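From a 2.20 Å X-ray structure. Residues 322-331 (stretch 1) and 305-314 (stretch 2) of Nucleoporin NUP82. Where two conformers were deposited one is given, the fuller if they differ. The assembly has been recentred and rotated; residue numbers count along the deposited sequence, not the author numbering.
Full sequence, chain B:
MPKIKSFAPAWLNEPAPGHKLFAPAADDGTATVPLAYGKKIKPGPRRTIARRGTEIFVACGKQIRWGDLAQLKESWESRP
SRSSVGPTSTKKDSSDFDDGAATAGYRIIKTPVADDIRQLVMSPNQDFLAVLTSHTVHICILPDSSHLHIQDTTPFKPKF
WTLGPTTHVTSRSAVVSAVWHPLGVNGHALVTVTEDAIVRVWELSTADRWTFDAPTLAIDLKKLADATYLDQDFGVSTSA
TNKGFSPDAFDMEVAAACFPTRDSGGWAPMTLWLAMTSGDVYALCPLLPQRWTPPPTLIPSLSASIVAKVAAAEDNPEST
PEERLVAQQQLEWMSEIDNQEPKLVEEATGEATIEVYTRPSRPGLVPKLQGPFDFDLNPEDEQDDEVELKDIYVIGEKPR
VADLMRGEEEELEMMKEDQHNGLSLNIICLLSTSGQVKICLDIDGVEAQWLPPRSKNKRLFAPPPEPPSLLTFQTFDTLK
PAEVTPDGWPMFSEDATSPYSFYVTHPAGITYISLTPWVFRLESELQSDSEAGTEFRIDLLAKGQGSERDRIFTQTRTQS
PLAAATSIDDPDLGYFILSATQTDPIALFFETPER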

# COMPACT_ATOMS: atom_id res chain seq x y z
N GLU B 322 -27.22 -9.41 4.86
CA GLU B 322 -25.91 -8.80 4.64
C GLU B 322 -25.16 -9.54 3.54
O GLU B 322 -24.39 -8.95 2.79
CB GLU B 322 -25.09 -8.81 5.93
CG GLU B 322 -25.85 -8.35 7.17
CD GLU B 322 -26.34 -6.92 7.07
OE1 GLU B 322 -25.84 -6.17 6.21
OE2 GLU B 322 -27.23 -6.54 7.86
N GLU B 323 -25.41 -10.85 3.44
CA GLU B 323 -24.76 -11.67 2.43
C GLU B 323 -25.41 -11.45 1.07
O GLU B 323 -24.75 -11.52 0.03
CB GLU B 323 -24.84 -13.15 2.82
CG GLU B 323 -24.06 -14.09 1.91
CD GLU B 323 -24.16 -15.54 2.34
OE1 GLU B 323 -23.43 -16.38 1.78
OE2 GLU B 323 -24.97 -15.84 3.24
N ARG B 324 -26.72 -11.17 1.08
CA ARG B 324 -27.46 -10.92 -0.15
C ARG B 324 -27.12 -9.55 -0.73
O ARG B 324 -27.17 -9.35 -1.94
CB ARG B 324 -28.96 -11.03 0.09
CG ARG B 324 -29.44 -12.44 0.44
CD ARG B 324 -30.96 -12.53 0.52
NE ARG B 324 -31.51 -11.74 1.61
CZ ARG B 324 -32.06 -10.53 1.48
NH1 ARG B 324 -32.13 -9.94 0.29
NH2 ARG B 324 -32.54 -9.90 2.55
N LEU B 325 -26.77 -8.61 0.15
CA LEU B 325 -26.46 -7.25 -0.27
C LEU B 325 -25.15 -7.20 -1.06
O LEU B 325 -25.02 -6.43 -2.01
CB LEU B 325 -26.37 -6.33 0.94
CG LEU B 325 -26.00 -4.87 0.66
CD1 LEU B 325 -26.98 -4.22 -0.30
CD2 LEU B 325 -25.93 -4.08 1.96
N VAL B 326 -24.18 -8.02 -0.66
CA VAL B 326 -22.90 -8.07 -1.35
C VAL B 326 -23.12 -8.58 -2.77
O VAL B 326 -22.56 -8.05 -3.73
CB VAL B 326 -21.88 -8.96 -0.62
CG1 VAL B 326 -20.55 -8.98 -1.37
CG2 VAL B 326 -21.67 -8.47 0.80
N ALA B 327 -23.95 -9.62 -2.90
CA ALA B 327 -24.28 -10.17 -4.21
C ALA B 327 -25.02 -9.13 -5.04
O ALA B 327 -24.75 -8.97 -6.23
CB ALA B 327 -25.11 -11.43 -4.06
N GLN B 328 -25.94 -8.42 -4.41
CA GLN B 328 -26.69 -7.35 -5.06
C GLN B 328 -25.78 -6.24 -5.58
O GLN B 328 -25.89 -5.81 -6.73
CB GLN B 328 -27.73 -6.76 -4.11
CG GLN B 328 -29.08 -7.43 -4.19
CD GLN B 328 -29.78 -7.18 -5.51
OE1 GLN B 328 -29.33 -6.36 -6.31
NE2 GLN B 328 -30.88 -7.89 -5.75
N GLN B 329 -24.87 -5.77 -4.72
CA GLN B 329 -23.98 -4.68 -5.08
C GLN B 329 -23.07 -5.06 -6.25
O GLN B 329 -22.84 -4.26 -7.15
CB GLN B 329 -23.14 -4.27 -3.87
CG GLN B 329 -23.91 -3.46 -2.83
CD GLN B 329 -23.07 -3.09 -1.62
OE1 GLN B 329 -22.08 -3.75 -1.32
NE2 GLN B 329 -23.47 -2.03 -0.94
N GLN B 330 -22.57 -6.30 -6.23
CA GLN B 330 -21.71 -6.79 -7.30
C GLN B 330 -22.48 -6.90 -8.62
O GLN B 330 -21.94 -6.62 -9.68
CB GLN B 330 -21.12 -8.14 -6.94
CG GLN B 330 -20.02 -8.08 -5.90
CD GLN B 330 -19.33 -9.42 -5.71
OE1 GLN B 330 -19.65 -10.40 -6.38
NE2 GLN B 330 -18.37 -9.47 -4.79
N LEU B 331 -23.74 -7.32 -8.53
CA LEU B 331 -24.58 -7.44 -9.71
C LEU B 331 -24.89 -6.06 -10.29
O LEU B 331 -24.96 -5.88 -11.50
CB LEU B 331 -25.87 -8.18 -9.37
CG LEU B 331 -26.89 -8.32 -10.51
CD1 LEU B 331 -26.26 -8.96 -11.73
CD2 LEU B 331 -28.09 -9.12 -10.04
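Stretch 2 305-314: SIVAKVAAAE

Two helices that run in nearly opposite directions can pack closely when small residues line the seam between them, and residues 305-314 of Nucleoporin NUP82, lying on residues 322-331, illustrate the principle well. Both stretches are helical throughout, each being part of a longer helix. Within the second stretch the i to i+4 backbone ladder is regular, from K309 N to S305 O at 3.1 Å through to E314 N to V310 O at 3.0 Å. The first stretch has the same ladder, from Q328 N to R324 O at 2.9 Å through to L331 N to A327 O at 3.0 Å. No hydrogen bond links the two helices, which meet by packing. Their axes approach to 8.9 Å, with an angle of 151° between the N-to-C directions and a signed crossing angle of -151°. The antiparallel sense sets the register: R324 lies nearest A313, A327 nearest V310, and L331 nearest I306, so that an advance along the first helix is a retreat along the second.

The walk begins quietly, since E322 is out of reach. E323 points sideways, and its carbonyl E323 O lies 3.6 Å from K309 NZ, a proximity that does not amount to a hydrogen bond. R324 crosses near the C-terminal part of the partner segment, where R324 CG is 4.1 Å from A313 O and 4.2 Å from A313 CB; the contact is thus made by the aliphatic base of the arginine. L325 then turns away from the interface, as the helical periodicity requires. V326 supplies one wall of a pocket, its CG1 standing 3.9 Å from K309 CE.

A327 is the pivot of the arrangement. Its CB points toward the other helix and meets two apolar side chains there, with A327 CB 3.9 Å from V310 CG2 and 4.3 Å from A313 CB. The backbones draw close at this point, the CA atoms of A327 and V310 being 5.1 Å apart, and the methyl side chain also brings A327 CB to 4.0 Å from K309 O. Q328 points away and Q329 is out of reach, so the next large contribution falls to Q330, one turn beyond V326.

Q330 faces I306 and K309 together: Q330 OE1 lies 3.7 Å from I306 CG1 and 3.8 Å from K309 CD, while Q330 O is 3.5 Å from I306 CD1. Q330 NE2 is hydrogen-bonded elsewhere in the structure. With Q330 in place the pocket is complete, and K309 fits into it as a knob into a hole, among E323, V326, A327 and Q330. It is instructive that a lysine plays this part: its chain is extended through chi3 and bends only at chi4 (-56°, m), so its methylenes pack much as an apolar side chain would. L331 closes the walk with apolar contacts to two residues, L331 CB lying 4.2 Å from I306 CG2 and 4.3 Å from V310 CG2. In all, 523 Å² is buried, counting both sides.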

# COMPACT_ATOMS: atom_id res chain seq x y z
N SER B 305 -18.70 -15.37 -11.87
CA SER B 305 -18.48 -15.35 -10.43
C SER B 305 -19.60 -14.62 -9.70
O SER B 305 -20.06 -15.06 -8.65
CB SER B 305 -17.14 -14.70 -10.11
OG SER B 305 -16.89 -14.68 -8.72
N ILE B 306 -20.04 -13.50 -10.27
CA ILE B 306 -21.10 -12.70 -9.67
C ILE B 306 -22.43 -13.44 -9.76
O ILE B 306 -23.15 -13.55 -8.77
CB ILE B 306 -21.22 -11.32 -10.35
CG1 ILE B 306 -19.97 -10.49 -10.06
CG2 ILE B 306 -22.45 -10.57 -9.84
CD1 ILE B 306 -19.86 -9.22 -10.88
N VAL B 307 -22.76 -13.93 -10.95
CA VAL B 307 -24.00 -14.68 -11.16
C VAL B 307 -24.09 -15.85 -10.18
O VAL B 307 -25.14 -16.10 -9.59
CB VAL B 307 -24.11 -15.21 -12.61
CG1 VAL B 307 -25.26 -16.22 -12.74
CG2 VAL B 307 -24.32 -14.06 -13.58
N ALA B 308 -22.98 -16.56 -10.01
CA ALA B 308 -22.94 -17.71 -9.12
C ALA B 308 -23.18 -17.30 -7.68
O ALA B 308 -23.83 -18.02 -6.92
CB ALA B 308 -21.61 -18.43 -9.25
N LYS B 309 -22.66 -16.14 -7.29
CA LYS B 309 -22.79 -15.67 -5.92
C LYS B 309 -24.23 -15.23 -5.63
O LYS B 309 -24.73 -15.43 -4.52
CB LYS B 309 -21.83 -14.52 -5.64
CG LYS B 309 -21.63 -14.25 -4.16
CD LYS B 309 -20.91 -12.93 -3.91
CE LYS B 309 -20.58 -12.77 -2.44
NZ LYS B 309 -21.79 -12.87 -1.57
N VAL B 310 -24.88 -14.64 -6.62
CA VAL B 310 -26.28 -14.27 -6.50
C VAL B 310 -27.14 -15.51 -6.34
O VAL B 310 -28.07 -15.54 -5.53
CB VAL B 310 -26.77 -13.47 -7.73
CG1 VAL B 310 -28.28 -13.25 -7.70
CG2 VAL B 310 -26.05 -12.13 -7.81
N ALA B 311 -26.82 -16.55 -7.12
CA ALA B 311 -27.57 -17.80 -7.07
C ALA B 311 -27.47 -18.43 -5.69
O ALA B 311 -28.48 -18.82 -5.10
CB ALA B 311 -27.06 -18.76 -8.14
N ALA B 312 -26.25 -18.52 -5.17
CA ALA B 312 -26.00 -19.13 -3.87
C ALA B 312 -26.71 -18.36 -2.76
O ALA B 312 -27.24 -18.94 -1.83
CB ALA B 312 -24.51 -19.21 -3.60
N ALA B 313 -26.70 -17.03 -2.88
CA ALA B 313 -27.32 -16.18 -1.87
C ALA B 313 -28.84 -16.34 -1.88
O ALA B 313 -29.48 -16.32 -0.83
CB ALA B 313 -26.94 -14.73 -2.10
N GLU B 314 -29.40 -16.51 -3.07
CA GLU B 314 -30.85 -16.64 -3.22
C GLU B 314 -31.32 -18.06 -2.92
O GLU B 314 -32.32 -18.26 -2.24
CB GLU B 314 -31.28 -16.22 -4.62
CG GLU B 314 -31.19 -14.72 -4.87
CD GLU B 314 -31.69 -14.32 -6.24
OE1 GLU B 314 -32.25 -15.19 -6.95
OE2 GLU B 314 -31.51 -13.14 -6.62